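Local coordinates for protein general negative regulator of transcription subunit 2 (Saccharomyces cerevisiae, PDB 4BY6) that maintains the integrity of the CCR4-NOT complex, the major cytoplasmic mRNA deadenylase, and helps repress transcription of many genes, at residues Val104-Phe116 and Leu127-Tyr139. Sequence-based numbering, arbitrary orientation.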
ATOM      1  N   VAL E 104      10.019 -34.988 -20.213  1.00 31.88           N
ATOM      2  CA  VAL E 104      10.958 -33.872 -20.131  1.00 30.59           C
ATOM      3  C   VAL E 104      11.553 -33.554 -21.518  1.00 37.10           C
ATOM      4  O   VAL E 104      11.760 -32.396 -21.884  1.00 40.75           O
ATOM      5  CB  VAL E 104      12.057 -34.161 -19.113  1.00 28.47           C
ATOM      6  CG1 VAL E 104      13.085 -33.052 -19.094  1.00 32.24           C
ATOM      7  CG2 VAL E 104      11.453 -34.288 -17.745  1.00 31.37           C
ATOM      8  N   ALA E 105      11.756 -34.584 -22.314  1.00 41.53           N
ATOM      9  CA  ALA E 105      12.241 -34.409 -23.673  1.00 44.09           C
ATOM     10  C   ALA E 105      11.365 -33.513 -24.546  1.00 48.58           C
ATOM     11  O   ALA E 105      11.829 -33.015 -25.571  1.00 51.27           O
ATOM     12  CB  ALA E 105      12.375 -35.779 -24.344  1.00 35.73           C
ATOM     13  N   LEU E 106      10.102 -33.326 -24.171  1.00 47.74           N
ATOM     14  CA  LEU E 106       9.181 -32.563 -25.020  1.00 43.78           C
ATOM     15  C   LEU E 106       9.335 -31.074 -24.804  1.00 44.06           C
ATOM     16  O   LEU E 106       8.806 -30.277 -25.565  1.00 51.94           O
ATOM     17  CB  LEU E 106       7.732 -32.962 -24.755  1.00 43.04           C
ATOM     18  CG  LEU E 106       7.375 -34.391 -25.121  1.00 39.28           C
ATOM     19  CD1 LEU E 106       6.005 -34.674 -24.617  1.00 45.02           C
ATOM     20  CD2 LEU E 106       7.422 -34.508 -26.578  1.00 42.43           C
ATOM     21  N   PHE E 107      10.063 -30.705 -23.757  1.00 40.29           N
ATOM     22  CA  PHE E 107      10.175 -29.306 -23.375  1.00 43.81           C
ATOM     23  C   PHE E 107      11.308 -28.601 -24.110  1.00 44.38           C
ATOM     24  O   PHE E 107      12.314 -29.225 -24.463  1.00 38.08           O
ATOM     25  CB  PHE E 107      10.397 -29.186 -21.868  1.00 38.26           C
ATOM     26  CG  PHE E 107       9.334 -29.844 -21.047  1.00 42.43           C
ATOM     27  CD1 PHE E 107       8.009 -29.854 -21.478  1.00 43.64           C
ATOM     28  CD2 PHE E 107       9.644 -30.430 -19.823  1.00 38.07           C
ATOM     29  CE1 PHE E 107       7.015 -30.452 -20.699  1.00 41.55           C
ATOM     30  CE2 PHE E 107       8.650 -31.026 -19.042  1.00 30.97           C
ATOM     31  CZ  PHE E 107       7.344 -31.031 -19.481  1.00 35.06           C
ATOM     32  N   GLN E 108      11.151 -27.299 -24.336  1.00 38.51           N
ATOM     33  CA  GLN E 108      12.236 -26.522 -24.913  1.00 37.03           C
ATOM     34  C   GLN E 108      13.343 -26.185 -23.892  1.00 41.92           C
ATOM     35  O   GLN E 108      13.115 -26.198 -22.666  1.00 39.45           O
ATOM     36  CB  GLN E 108      11.669 -25.254 -25.523  1.00 39.94           C
ATOM     37  CG  GLN E 108      10.556 -25.536 -26.497  1.00 56.41           C
ATOM     38  CD  GLN E 108      10.129 -24.290 -27.223  1.00 74.44           C
ATOM     39  OE1 GLN E 108      10.874 -23.305 -27.279  1.00 85.42           O
ATOM     40  NE2 GLN E 108       8.918 -24.302 -27.759  1.00 76.39           N
ATOM     41  N   ASP E 109      14.521 -25.833 -24.405  1.00 45.15           N
ATOM     42  CA  ASP E 109      15.674 -25.555 -23.553  1.00 39.00           C
ATOM     43  C   ASP E 109      15.291 -24.625 -22.400  1.00 40.97           C
ATOM     44  O   ASP E 109      15.564 -24.935 -21.232  1.00 45.83           O
ATOM     45  CB  ASP E 109      16.823 -24.911 -24.355  1.00 35.69           C
ATOM     46  CG  ASP E 109      17.441 -25.840 -25.407  1.00 42.52           C
ATOM     47  OD1 ASP E 109      17.189 -27.073 -25.394  1.00 44.89           O
ATOM     48  OD2 ASP E 109      18.177 -25.302 -26.278  1.00 45.26           O
ATOM     49  N   GLU E 110      14.650 -23.500 -22.725  1.00 36.93           N
ATOM     50  CA  GLU E 110      14.284 -22.529 -21.696  1.00 37.25           C
ATOM     51  C   GLU E 110      13.439 -23.161 -20.608  1.00 45.85           C
ATOM     52  O   GLU E 110      13.691 -22.932 -19.424  1.00 51.12           O
ATOM     53  CB  GLU E 110      13.534 -21.343 -22.278  1.00 45.16           C
ATOM     54  CG  GLU E 110      14.395 -20.174 -22.613  1.00 54.25           C
ATOM     55  CD  GLU E 110      14.655 -20.096 -24.079  1.00 76.68           C
ATOM     56  OE1 GLU E 110      14.698 -21.182 -24.719  1.00 82.99           O
ATOM     57  OE2 GLU E 110      14.803 -18.958 -24.587  1.00 86.05           O
ATOM     58  N   THR E 111      12.457 -23.977 -20.988  1.00 39.15           N
ATOM     59  CA  THR E 111      11.634 -24.622 -19.964  1.00 39.24           C
ATOM     60  C   THR E 111      12.463 -25.505 -19.021  1.00 42.02           C
ATOM     61  O   THR E 111      12.254 -25.478 -17.795  1.00 44.15           O
ATOM     62  CB  THR E 111      10.503 -25.421 -20.614  1.00 38.79           C
ATOM     63  OG1 THR E 111       9.602 -24.483 -21.209  1.00 33.25           O
ATOM     64  CG2 THR E 111       9.729 -26.257 -19.582  1.00 26.84           C
ATOM     65  N   LEU E 112      13.439 -26.228 -19.578  1.00 46.42           N
ATOM     66  CA  LEU E 112      14.357 -27.041 -18.778  1.00 40.40           C
ATOM     67  C   LEU E 112      15.207 -26.160 -17.833  1.00 46.77           C
ATOM     68  O   LEU E 112      15.423 -26.509 -16.651  1.00 43.18           O
ATOM     69  CB  LEU E 112      15.278 -27.851 -19.684  1.00 34.09           C
ATOM     70  CG  LEU E 112      14.684 -28.748 -20.765  1.00 37.83           C
ATOM     71  CD1 LEU E 112      15.812 -29.285 -21.630  1.00 37.75           C
ATOM     72  CD2 LEU E 112      13.899 -29.876 -20.140  1.00 34.11           C
ATOM     73  N   PHE E 113      15.678 -25.021 -18.346  1.00 36.21           N
ATOM     74  CA  PHE E 113      16.418 -24.089 -17.510  1.00 39.11           C
ATOM     75  C   PHE E 113      15.561 -23.643 -16.316  1.00 46.30           C
ATOM     76  O   PHE E 113      16.021 -23.614 -15.170  1.00 50.42           O
ATOM     77  CB  PHE E 113      16.857 -22.869 -18.311  1.00 38.07           C
ATOM     78  CG  PHE E 113      17.933 -23.145 -19.308  1.00 36.28           C
ATOM     79  CD1 PHE E 113      18.899 -24.107 -19.059  1.00 35.60           C
ATOM     80  CD2 PHE E 113      17.996 -22.415 -20.491  1.00 36.32           C
ATOM     81  CE1 PHE E 113      19.910 -24.339 -19.977  1.00 37.97           C
ATOM     82  CE2 PHE E 113      19.002 -22.642 -21.425  1.00 40.02           C
ATOM     83  CZ  PHE E 113      19.955 -23.606 -21.180  1.00 41.19           C
ATOM     84  N   PHE E 114      14.319 -23.268 -16.611  1.00 38.10           N
ATOM     85  CA  PHE E 114      13.367 -22.849 -15.596  1.00 36.74           C
ATOM     86  C   PHE E 114      13.230 -23.896 -14.486  1.00 42.23           C
ATOM     87  O   PHE E 114      13.374 -23.598 -13.292  1.00 39.53           O
ATOM     88  CB  PHE E 114      12.014 -22.598 -16.236  1.00 31.38           C
ATOM     89  CG  PHE E 114      10.974 -22.147 -15.280  1.00 33.09           C
ATOM     90  CD1 PHE E 114      10.742 -20.788 -15.087  1.00 36.75           C
ATOM     91  CD2 PHE E 114      10.211 -23.078 -14.574  1.00 26.90           C
ATOM     92  CE1 PHE E 114       9.771 -20.348 -14.193  1.00 31.42           C
ATOM     93  CE2 PHE E 114       9.226 -22.652 -13.668  1.00 33.06           C
ATOM     94  CZ  PHE E 114       9.006 -21.286 -13.483  1.00 36.08           C
ATOM     95  N   LEU E 115      12.928 -25.124 -14.891  1.00 35.05           N
ATOM     96  CA  LEU E 115      12.829 -26.216 -13.930  1.00 31.43           C
ATOM     97  C   LEU E 115      14.122 -26.431 -13.135  1.00 37.50           C
ATOM     98  O   LEU E 115      14.090 -26.536 -11.909  1.00 36.73           O
ATOM     99  CB  LEU E 115      12.453 -27.499 -14.658  1.00 31.52           C
ATOM    100  CG  LEU E 115      11.011 -27.512 -15.127  1.00 35.62           C
ATOM    101  CD1 LEU E 115      10.805 -28.701 -16.058  1.00 39.20           C
ATOM    102  CD2 LEU E 115      10.074 -27.561 -13.901  1.00 26.81           C
ATOM    103  N   PHE E 116      15.254 -26.480 -13.838  1.00 35.87           N
ATOM    104  CA  PHE E 116      16.559 -26.706 -13.217  1.00 41.57           C
ATOM    105  C   PHE E 116      16.889 -25.643 -12.152  1.00 47.01           C
ATOM    106  O   PHE E 116      17.522 -25.933 -11.139  1.00 47.06           O
ATOM    107  CB  PHE E 116      17.645 -26.728 -14.294  1.00 37.97           C
ATOM    108  CG  PHE E 116      19.049 -26.755 -13.755  1.00 37.84           C
ATOM    109  CD1 PHE E 116      19.671 -27.953 -13.465  1.00 37.71           C
ATOM    110  CD2 PHE E 116      19.753 -25.567 -13.544  1.00 45.46           C
ATOM    111  CE1 PHE E 116      20.975 -27.988 -12.977  1.00 41.95           C
ATOM    112  CE2 PHE E 116      21.062 -25.585 -13.063  1.00 44.77           C
ATOM    113  CZ  PHE E 116      21.676 -26.797 -12.783  1.00 45.36           C
ATOM    114  N   LEU E 127      16.706 -34.590 -14.105  1.00 43.90           N
ATOM    115  CA  LEU E 127      16.267 -34.949 -15.437  1.00 46.01           C
ATOM    116  C   LEU E 127      16.552 -33.804 -16.429  1.00 46.84           C
ATOM    117  O   LEU E 127      17.009 -34.037 -17.555  1.00 53.44           O
ATOM    118  CB  LEU E 127      14.788 -35.330 -15.420  1.00 46.52           C
ATOM    119  CG  LEU E 127      14.424 -36.677 -14.772  1.00 47.87           C
ATOM    120  CD1 LEU E 127      12.984 -37.002 -15.060  1.00 46.79           C
ATOM    121  CD2 LEU E 127      15.308 -37.838 -15.231  1.00 47.43           C
ATOM    122  N   THR E 128      16.321 -32.568 -16.008  1.00 34.36           N
ATOM    123  CA  THR E 128      16.639 -31.437 -16.873  1.00 33.74           C
ATOM    124  C   THR E 128      18.157 -31.292 -17.070  1.00 38.02           C
ATOM    125  O   THR E 128      18.619 -30.884 -18.124  1.00 46.28           O
ATOM    126  CB  THR E 128      16.058 -30.123 -16.331  1.00 31.92           C
ATOM    127  OG1 THR E 128      16.399 -29.972 -14.946  1.00 45.30           O
ATOM    128  CG2 THR E 128      14.546 -30.132 -16.476  1.00 32.72           C
ATOM    129  N   TYR E 129      18.935 -31.606 -16.051  1.00 39.01           N
ATOM    130  CA  TYR E 129      20.369 -31.628 -16.239  1.00 42.55           C
ATOM    131  C   TYR E 129      20.752 -32.649 -17.320  1.00 40.23           C
ATOM    132  O   TYR E 129      21.542 -32.356 -18.219  1.00 39.50           O
ATOM    133  CB  TYR E 129      21.090 -31.958 -14.929  1.00 38.13           C
ATOM    134  CG  TYR E 129      22.538 -32.332 -15.150  1.00 37.59           C
ATOM    135  CD1 TYR E 129      23.500 -31.356 -15.303  1.00 32.50           C
ATOM    136  CD2 TYR E 129      22.933 -33.667 -15.262  1.00 44.01           C
ATOM    137  CE1 TYR E 129      24.825 -31.686 -15.508  1.00 42.67           C
ATOM    138  CE2 TYR E 129      24.256 -34.007 -15.477  1.00 45.59           C
ATOM    139  CZ  TYR E 129      25.200 -33.009 -15.598  1.00 45.48           C
ATOM    140  OH  TYR E 129      26.524 -33.314 -15.826  1.00 50.03           O
ATOM    141  N   LEU E 130      20.198 -33.851 -17.230  1.00 37.44           N
ATOM    142  CA  LEU E 130      20.563 -34.893 -18.194  1.00 39.81           C
ATOM    143  C   LEU E 130      20.130 -34.546 -19.613  1.00 39.75           C
ATOM    144  O   LEU E 130      20.861 -34.804 -20.573  1.00 40.38           O
ATOM    145  CB  LEU E 130      19.961 -36.230 -17.789  1.00 30.84           C
ATOM    146  CG  LEU E 130      20.484 -36.769 -16.465  1.00 41.40           C
ATOM    147  CD1 LEU E 130      19.635 -37.922 -16.024  1.00 34.85           C
ATOM    148  CD2 LEU E 130      21.929 -37.176 -16.591  1.00 33.84           C
ATOM    149  N   GLU E 131      18.941 -33.957 -19.731  1.00 38.65           N
ATOM    150  CA  GLU E 131      18.388 -33.578 -21.025  1.00 34.45           C
ATOM    151  C   GLU E 131      19.171 -32.414 -21.651  1.00 39.53           C
ATOM    152  O   GLU E 131      19.445 -32.391 -22.857  1.00 37.17           O
ATOM    153  CB  GLU E 131      16.921 -33.222 -20.870  1.00 27.90           C
ATOM    154  CG  GLU E 131      16.259 -32.762 -22.132  1.00 54.81           C
ATOM    155  CD  GLU E 131      16.102 -33.856 -23.164  1.00 53.02           C
ATOM    156  OE1 GLU E 131      16.099 -35.051 -22.794  1.00 56.78           O
ATOM    157  OE2 GLU E 131      15.980 -33.507 -24.357  1.00 48.79           O
ATOM    158  N   LEU E 132      19.521 -31.433 -20.833  1.00 40.16           N
ATOM    159  CA  LEU E 132      20.331 -30.338 -21.323  1.00 37.88           C
ATOM    160  C   LEU E 132      21.692 -30.845 -21.747  1.00 41.47           C
ATOM    161  O   LEU E 132      22.247 -30.424 -22.779  1.00 36.13           O
ATOM    162  CB  LEU E 132      20.452 -29.261 -20.253  1.00 35.45           C
ATOM    163  CG  LEU E 132      19.180 -28.424 -20.219  1.00 38.49           C
ATOM    164  CD1 LEU E 132      19.191 -27.534 -18.979  1.00 34.60           C
ATOM    165  CD2 LEU E 132      19.109 -27.608 -21.517  1.00 28.10           C
ATOM    166  N   ARG E 133      22.209 -31.773 -20.950  1.00 41.52           N
ATOM    167  CA  ARG E 133      23.485 -32.392 -21.239  1.00 46.10           C
ATOM    168  C   ARG E 133      23.413 -33.065 -22.622  1.00 43.99           C
ATOM    169  O   ARG E 133      24.321 -32.910 -23.445  1.00 39.30           O
ATOM    170  CB  ARG E 133      23.851 -33.387 -20.128  1.00 50.93           C
ATOM    171  CG  ARG E 133      25.308 -33.761 -20.094  1.00 62.53           C
ATOM    172  CD  ARG E 133      26.119 -32.650 -19.497  1.00 68.22           C
ATOM    173  NE  ARG E 133      27.542 -32.843 -19.750  1.00 79.53           N
ATOM    174  CZ  ARG E 133      28.149 -32.449 -20.870  1.00 87.28           C
ATOM    175  NH1 ARG E 133      27.451 -31.875 -21.846  1.00 85.61           N
ATOM    176  NH2 ARG E 133      29.455 -32.629 -21.025  1.00 94.90           N
ATOM    177  N   LYS E 134      22.301 -33.757 -22.887  1.00 44.74           N
ATOM    178  CA  LYS E 134      22.078 -34.444 -24.159  1.00 40.10           C
ATOM    179  C   LYS E 134      22.000 -33.500 -25.363  1.00 37.03           C
ATOM    180  O   LYS E 134      22.392 -33.861 -26.473  1.00 44.49           O
ATOM    181  CB  LYS E 134      20.802 -35.273 -24.067  1.00 38.16           C
ATOM    182  CG  LYS E 134      20.243 -35.697 -25.393  1.00 42.82           C
ATOM    183  CD  LYS E 134      19.113 -36.658 -25.207  1.00 50.80           C
ATOM    184  CE  LYS E 134      18.375 -36.908 -26.509  1.00 55.04           C
ATOM    185  NZ  LYS E 134      17.606 -38.177 -26.358  1.00 58.78           N
ATOM    186  N   ARG E 135      21.483 -32.299 -25.144  1.00 45.02           N
ATOM    187  CA  ARG E 135      21.381 -31.285 -26.192  1.00 42.64           C
ATOM    188  C   ARG E 135      22.654 -30.459 -26.318  1.00 47.84           C
ATOM    189  O   ARG E 135      22.647 -29.351 -26.886  1.00 44.90           O
ATOM    190  CB  ARG E 135      20.207 -30.369 -25.912  1.00 38.93           C
ATOM    191  CG  ARG E 135      18.925 -31.118 -25.839  1.00 41.17           C
ATOM    192  CD  ARG E 135      17.789 -30.225 -25.429  1.00 37.35           C
ATOM    193  NE  ARG E 135      16.600 -31.037 -25.218  1.00 33.71           N
ATOM    194  CZ  ARG E 135      15.381 -30.545 -25.069  1.00 40.32           C
ATOM    195  NH1 ARG E 135      15.192 -29.228 -25.100  1.00 34.92           N
ATOM    196  NH2 ARG E 135      14.361 -31.370 -24.880  1.00 31.85           N
ATOM    197  N   ASN E 136      23.736 -31.007 -25.772  1.00 37.70           N
ATOM    198  CA  ASN E 136      25.062 -30.411 -25.874  1.00 53.84           C
ATOM    199  C   ASN E 136      25.211 -29.059 -25.124  1.00 43.20           C
ATOM    200  O   ASN E 136      25.991 -28.196 -25.525  1.00 43.30           O
ATOM    201  CB  ASN E 136      25.458 -30.263 -27.341  1.00 42.09           C
ATOM    202  CG  ASN E 136      26.944 -30.164 -27.511  1.00 60.06           C
ATOM    203  OD1 ASN E 136      27.699 -30.744 -26.726  1.00 65.52           O
ATOM    204  ND2 ASN E 136      27.389 -29.407 -28.518  1.00 52.40           N
ATOM    205  N   TRP E 137      24.456 -28.885 -24.039  1.00 43.56           N
ATOM    206  CA  TRP E 137      24.715 -27.811 -23.089  1.00 47.43           C
ATOM    207  C   TRP E 137      25.663 -28.350 -22.037  1.00 51.44           C
ATOM    208  O   TRP E 137      25.569 -29.508 -21.652  1.00 56.45           O
ATOM    209  CB  TRP E 137      23.425 -27.323 -22.419  1.00 43.44           C
ATOM    210  CG  TRP E 137      22.590 -26.485 -23.287  1.00 46.66           C
ATOM    211  CD1 TRP E 137      21.611 -26.911 -24.145  1.00 46.39           C
ATOM    212  CD2 TRP E 137      22.629 -25.063 -23.393  1.00 46.61           C
ATOM    213  NE1 TRP E 137      21.048 -25.837 -24.781  1.00 38.86           N
ATOM    214  CE2 TRP E 137      21.651 -24.688 -24.339  1.00 46.13           C
ATOM    215  CE3 TRP E 137      23.394 -24.065 -22.782  1.00 44.95           C
ATOM    216  CZ2 TRP E 137      21.418 -23.352 -24.687  1.00 44.17           C
ATOM    217  CZ3 TRP E 137      23.166 -22.745 -23.130  1.00 46.52           C
ATOM    218  CH2 TRP E 137      22.181 -22.399 -24.074  1.00 45.79           C
ATOM    219  N   ARG E 138      26.561 -27.514 -21.555  1.00 50.89           N
ATOM    220  CA  ARG E 138      27.416 -27.900 -20.452  1.00 49.89           C
ATOM    221  C   ARG E 138      27.179 -26.949 -19.276  1.00 52.90           C
ATOM    222  O   ARG E 138      26.926 -25.757 -19.468  1.00 56.83           O
ATOM    223  CB  ARG E 138      28.880 -27.894 -20.882  1.00 44.65           C
ATOM    224  CG  ARG E 138      29.314 -29.107 -21.688  1.00 44.38           C
ATOM    225  CD  ARG E 138      29.977 -28.648 -23.005  1.00 66.67           C
ATOM    226  NE  ARG E 138      31.450 -28.689 -23.061  1.00 70.13           N
ATOM    227  CZ  ARG E 138      32.171 -28.146 -24.047  1.00 63.70           C
ATOM    228  NH1 ARG E 138      31.556 -27.510 -25.041  1.00 60.91           N
ATOM    229  NH2 ARG E 138      33.505 -28.224 -24.044  1.00 59.30           N
ATOM    230  N   TYR E 139      27.223 -27.485 -18.063  1.00 40.27           N
ATOM    231  CA  TYR E 139      26.951 -26.691 -16.859  1.00 43.54           C
ATOM    232  C   TYR E 139      28.226 -26.197 -16.157  1.00 42.42           C
ATOM    233  O   TYR E 139      29.064 -26.996 -15.742  1.00 49.76           O
ATOM    234  CB  TYR E 139      26.103 -27.508 -15.878  1.00 49.54           C
ATOM    235  CG  TYR E 139      25.826 -26.790 -14.588  1.00 45.79           C
ATOM    236  CD1 TYR E 139      24.934 -25.725 -14.544  1.00 41.25           C
ATOM    237  CD2 TYR E 139      26.449 -27.174 -13.415  1.00 42.82           C
ATOM    238  CE1 TYR E 139      24.681 -25.059 -13.376  1.00 40.39           C
ATOM    239  CE2 TYR E 139      26.194 -26.517 -12.237  1.00 41.34           C
ATOM    240  CZ  TYR E 139      25.310 -25.461 -12.218  1.00 40.61           C
ATOM    241  OH  TYR E 139      25.052 -24.817 -11.029  1.00 43.64           O
TER
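In the helical part of the NOT-box domain, at the C-terminal end of NOT2, helix 109-116 packs against helix 127-134, R135 meeting the turn V104-F107 and D109 while T128 wedges against L112. The helices run roughly antiparallel (146° between their directions), their axes 9.1 Å apart at closest approach. T128 is a knob among V104, L112, L115 and F116: its CG2 lies 3.7 Å from L112 CD2, and its OG1, turned back to its own helix, hydrogen-bonds to the carbonyls of I124 and Q125. L132 reaches L112 CD1 with CD2 and the CD1/CE1 side of the F113 ring with CD1. A Schellman motif, with N136 at positive phi, ends the helix and leads into strand 138-140 of the antiparallel sheet, and W137 and Y139, close by, each take the edge of a phenylalanine. F113 points CZ at the centre of the W137 six-membered ring, planes at 90°; F116 meets Y139 in an offset, more tilted edge-to-face pair. The R135 chain, extended from CG to NE, carries its guanidinium end-on to F107 O, gripped by NH1 (2.9 Å) and NH2 (3.0 Å). NH1 also forms a salt bridge with D109 OD1 (3.0 Å), while NE and NH2 share E131 OE2; L112 CD1 lies over one guanidinium face. A methionine in place of R135 would probably leave F107 O without these two donors and the D109 and E131 carboxylates without their shared cation. D109 OD2 weakly accepts W137 NE1 at 3.3 Å.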